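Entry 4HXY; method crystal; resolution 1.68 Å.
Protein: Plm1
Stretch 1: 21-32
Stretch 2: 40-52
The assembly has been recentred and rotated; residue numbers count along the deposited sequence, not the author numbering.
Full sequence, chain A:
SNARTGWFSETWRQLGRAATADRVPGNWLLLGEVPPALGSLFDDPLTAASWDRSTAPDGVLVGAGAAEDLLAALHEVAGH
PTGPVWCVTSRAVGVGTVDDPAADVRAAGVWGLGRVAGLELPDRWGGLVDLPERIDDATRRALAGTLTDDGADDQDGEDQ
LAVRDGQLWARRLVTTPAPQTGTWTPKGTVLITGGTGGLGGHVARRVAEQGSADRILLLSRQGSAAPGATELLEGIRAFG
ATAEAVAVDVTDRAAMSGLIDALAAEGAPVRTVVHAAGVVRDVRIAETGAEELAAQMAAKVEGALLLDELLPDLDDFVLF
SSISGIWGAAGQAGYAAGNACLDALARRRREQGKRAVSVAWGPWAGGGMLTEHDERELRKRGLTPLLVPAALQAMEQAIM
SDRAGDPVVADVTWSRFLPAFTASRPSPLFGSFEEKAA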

# COMPACT_ATOMS: atom_id res chain seq x y z
N ALA A 21 12.94 20.22 -20.34
CA ALA A 21 13.01 20.32 -21.81
C ALA A 21 11.66 20.73 -22.38
O ALA A 21 10.66 20.78 -21.67
N ASP A 22 11.63 21.03 -23.68
CA ASP A 22 10.38 21.44 -24.35
C ASP A 22 9.69 20.30 -25.11
O ASP A 22 8.52 20.40 -25.47
N ARG A 23 10.44 19.23 -25.37
CA ARG A 23 9.93 18.07 -26.08
C ARG A 23 10.78 16.87 -25.69
O ARG A 23 11.80 17.02 -25.02
N VAL A 24 10.36 15.68 -26.11
CA VAL A 24 11.09 14.45 -25.83
C VAL A 24 11.46 13.82 -27.16
O VAL A 24 10.58 13.42 -27.92
N PRO A 25 12.76 13.74 -27.48
CA PRO A 25 13.10 13.21 -28.78
C PRO A 25 12.99 11.71 -28.83
O PRO A 25 13.13 11.04 -27.80
N GLY A 26 12.77 11.19 -30.03
CA GLY A 26 12.87 9.77 -30.31
C GLY A 26 11.54 9.15 -30.70
O GLY A 26 10.54 9.84 -30.92
N ASN A 27 11.55 7.82 -30.77
CA ASN A 27 10.42 7.03 -31.19
C ASN A 27 9.82 6.37 -29.94
O ASN A 27 10.31 5.34 -29.50
N TRP A 28 8.78 6.98 -29.38
CA TRP A 28 8.21 6.51 -28.12
C TRP A 28 6.92 5.76 -28.32
O TRP A 28 6.15 6.07 -29.22
N LEU A 29 6.68 4.79 -27.44
CA LEU A 29 5.47 4.01 -27.43
C LEU A 29 4.60 4.50 -26.26
O LEU A 29 5.07 4.58 -25.14
N LEU A 30 3.36 4.85 -26.54
CA LEU A 30 2.48 5.39 -25.52
C LEU A 30 1.41 4.35 -25.25
O LEU A 30 0.74 3.92 -26.16
N LEU A 31 1.27 3.98 -23.98
CA LEU A 31 0.32 2.96 -23.56
C LEU A 31 -0.62 3.45 -22.47
O LEU A 31 -0.34 4.42 -21.81
N GLY A 32 -1.76 2.78 -22.35
CA GLY A 32 -2.75 3.15 -21.35
C GLY A 32 -3.45 4.41 -21.82
O GLY A 32 -3.85 4.50 -22.99
N SER A 40 1.70 15.30 -26.96
CA SER A 40 2.28 16.34 -27.81
C SER A 40 3.76 16.61 -27.55
O SER A 40 4.39 17.38 -28.28
N LEU A 41 4.34 15.99 -26.52
CA LEU A 41 5.78 16.07 -26.27
C LEU A 41 6.58 15.25 -27.28
O LEU A 41 7.79 15.45 -27.44
N PHE A 42 5.90 14.32 -27.95
CA PHE A 42 6.50 13.32 -28.80
C PHE A 42 6.14 13.58 -30.25
O PHE A 42 5.02 13.95 -30.56
N ASP A 43 7.11 13.39 -31.13
CA ASP A 43 6.85 13.46 -32.55
C ASP A 43 6.49 12.05 -33.00
O ASP A 43 7.27 11.11 -32.81
N ASP A 44 5.30 11.91 -33.57
CA ASP A 44 4.83 10.67 -34.16
C ASP A 44 4.95 9.45 -33.24
O ASP A 44 5.47 8.41 -33.65
N PRO A 45 4.44 9.56 -32.01
CA PRO A 45 4.53 8.43 -31.09
C PRO A 45 3.72 7.23 -31.54
O PRO A 45 2.72 7.37 -32.25
N LEU A 46 4.16 6.05 -31.11
CA LEU A 46 3.48 4.79 -31.39
C LEU A 46 2.39 4.51 -30.36
O LEU A 46 2.40 5.06 -29.27
N THR A 47 1.44 3.66 -30.73
CA THR A 47 0.44 3.11 -29.80
C THR A 47 0.54 1.59 -29.83
O THR A 47 1.27 1.02 -30.66
N ALA A 48 -0.21 0.92 -28.96
CA ALA A 48 -0.24 -0.53 -28.96
C ALA A 48 -0.71 -1.06 -30.33
O ALA A 48 -0.24 -2.09 -30.80
N ALA A 49 -1.60 -0.32 -30.97
CA ALA A 49 -2.15 -0.74 -32.27
C ALA A 49 -1.17 -0.52 -33.42
O ALA A 49 -1.06 -1.37 -34.31
N SER A 50 -0.44 0.59 -33.40
CA SER A 50 0.45 0.97 -34.52
C SER A 50 1.88 0.42 -34.43
O SER A 50 2.59 0.37 -35.44
N TRP A 51 2.31 0.03 -33.23
CA TRP A 51 3.67 -0.45 -33.02
C TRP A 51 3.94 -1.73 -33.82
O TRP A 51 3.22 -2.72 -33.69
N ASP A 52 4.97 -1.68 -34.65
CA ASP A 52 5.54 -2.89 -35.25
C ASP A 52 6.51 -3.46 -34.21
O ASP A 52 7.58 -2.89 -33.98

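The two stretches bury 851 Å² between them, and a single beta bridge pairs Leu 29 with Leu 46. Leu 46 N donates to Trp 28 O (2.7 Å), and Leu 30 N donates to Leu 46 O (2.9 Å). Earlier in both stretches, Val 24 N donates to Leu 41 O (2.9 Å).

Apolar packing centres on Phe 42 (chi1 m). Val 24 (t) points toward stretch 2, and Val 24 CB lies 3.7 Å from Phe 42 CE1. Trp 28 CG (chi1 m) lies 3.5 Å from Phe 42 CE1; the two rings are oblique, with planes at 41°. Leu 30 (chi1 m) sets CD1 over one face of the Phe 42 ring, while its CD2 reaches Pro 45 CB at 3.6 Å. Leu 29 (t, p) likewise uses both methyls. Leu 29 CD1 lies 3.9 Å from Leu 46 CB, and Leu 29 CD2 covers a face of the Trp 51 ring, 3.7 Å from Trp 51 CE3. Leu 46 (m, t) and Trp 51 (chi1 t) both point toward stretch 1.

The charged contact is more exposed. Arg 23 NH1 forms a salt bridge with Asp 43 OD2 at 2.8 Å, the carboxylate meeting the guanidinium edge.

Waters link the stretches at several points, mostly through backbone atoms. Water 2 links Val 24 O and Gly 26 O to Asp 43 N. Water 5 donates to Asn 27 OD1 and Asp 44 O, and water 6 joins Leu 30 O to Ala 48 N.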

# COMPACT_ATOMS: atom_id res chain seq x y z
CB ALA A 21 13.44 18.98 -22.40
CB ASP A 22 10.65 22.62 -25.31
CG ASP A 22 11.36 22.19 -26.59
OD1 ASP A 22 12.49 21.66 -26.50
OD2 ASP A 22 10.78 22.39 -27.69
CB ARG A 23 9.98 18.29 -27.60
CG ARG A 23 11.39 18.54 -28.15
CD ARG A 23 11.38 18.88 -29.66
NE ARG A 23 11.05 17.71 -30.47
CZ ARG A 23 11.90 16.73 -30.78
NH1 ARG A 23 11.49 15.70 -31.52
NH2 ARG A 23 13.16 16.76 -30.35
CB VAL A 24 10.26 13.45 -24.99
CG1 VAL A 24 11.08 12.22 -24.67
CG2 VAL A 24 9.75 14.10 -23.71
CB PRO A 25 14.57 13.62 -28.94
CG PRO A 25 15.10 13.63 -27.56
CD PRO A 25 13.95 14.09 -26.69
CB ASN A 27 10.93 5.97 -32.17
CG ASN A 27 9.83 5.13 -32.78
OD1 ASN A 27 8.65 5.51 -32.80
ND2 ASN A 27 10.23 3.98 -33.32
CB TRP A 28 8.03 7.66 -27.10
CG TRP A 28 9.31 8.05 -26.46
CD1 TRP A 28 10.40 8.62 -27.06
CD2 TRP A 28 9.65 7.92 -25.07
NE1 TRP A 28 11.40 8.83 -26.14
CE2 TRP A 28 10.96 8.40 -24.91
CE3 TRP A 28 8.96 7.44 -23.94
CZ2 TRP A 28 11.60 8.43 -23.68
CZ3 TRP A 28 9.60 7.45 -22.74
CH2 TRP A 28 10.91 7.94 -22.61
CB LEU A 29 5.79 2.53 -27.23
CG LEU A 29 4.62 1.60 -26.93
CD1 LEU A 29 3.72 1.49 -28.14
CD2 LEU A 29 5.15 0.26 -26.53
CB LEU A 30 1.87 6.71 -25.99
CG LEU A 30 2.66 7.99 -25.76
CD1 LEU A 30 4.15 7.81 -25.76
CD2 LEU A 30 2.21 9.10 -26.65
CB LEU A 31 1.04 1.71 -23.05
CG LEU A 31 2.00 1.08 -24.05
CD1 LEU A 31 2.77 -0.03 -23.40
CD2 LEU A 31 1.22 0.56 -25.23
CB SER A 40 1.47 17.63 -27.67
OG SER A 40 1.57 18.16 -26.36
CB LEU A 41 6.11 15.59 -24.86
CG LEU A 41 5.73 16.53 -23.71
CD1 LEU A 41 5.90 15.82 -22.38
CD2 LEU A 41 6.57 17.81 -23.74
CB PHE A 42 6.00 11.93 -28.41
CG PHE A 42 6.19 11.62 -26.96
CD1 PHE A 42 7.40 11.12 -26.52
CD2 PHE A 42 5.18 11.84 -26.04
CE1 PHE A 42 7.60 10.87 -25.17
CE2 PHE A 42 5.37 11.57 -24.71
CZ PHE A 42 6.57 11.07 -24.27
CB ASP A 43 8.07 14.00 -33.31
CG ASP A 43 8.28 15.50 -33.10
OD1 ASP A 43 7.32 16.22 -32.74
OD2 ASP A 43 9.41 15.97 -33.30
CB ASP A 44 5.57 10.45 -35.48
CG ASP A 44 5.41 11.63 -36.43
OD1 ASP A 44 6.36 12.43 -36.58
OD2 ASP A 44 4.31 11.78 -36.99
CB PRO A 45 3.94 9.00 -29.79
CG PRO A 45 2.98 10.05 -30.23
CD PRO A 45 3.63 10.67 -31.46
CB LEU A 46 4.47 3.63 -31.35
CG LEU A 46 5.74 3.72 -32.19
CD1 LEU A 46 6.66 2.53 -31.95
CD2 LEU A 46 5.37 3.83 -33.68
CB THR A 47 -1.01 3.50 -30.19
OG1 THR A 47 -1.34 2.88 -31.44
CG2 THR A 47 -1.16 5.00 -30.31
CB ALA A 48 -1.15 -1.05 -27.85
CB ALA A 49 -3.46 -0.03 -32.54
CB SER A 50 0.51 2.49 -34.65
OG SER A 50 1.25 3.09 -33.59
CB TRP A 51 3.88 -0.71 -31.52
CG TRP A 51 5.20 -1.25 -31.11
CD1 TRP A 51 6.42 -1.04 -31.70
CD2 TRP A 51 5.46 -2.04 -29.95
NE1 TRP A 51 7.41 -1.69 -31.00
CE2 TRP A 51 6.85 -2.30 -29.91
CE3 TRP A 51 4.65 -2.56 -28.93
CZ2 TRP A 51 7.43 -3.06 -28.90
CZ3 TRP A 51 5.24 -3.31 -27.93
CH2 TRP A 51 6.61 -3.57 -27.93
CB ASP A 52 6.28 -2.55 -36.55
CG ASP A 52 6.87 -3.78 -37.23
OD1 ASP A 52 6.87 -3.81 -38.49
OD2 ASP A 52 7.33 -4.71 -36.53
O HOH W 1 6.74 19.64 -27.17
O HOH W 2 9.67 12.38 -30.25
O HOH W 3 7.79 9.43 -30.43
O HOH W 4 9.93 10.90 -33.60
O HOH W 5 7.64 7.20 -34.53
O HOH W 6 -1.48 2.26 -26.81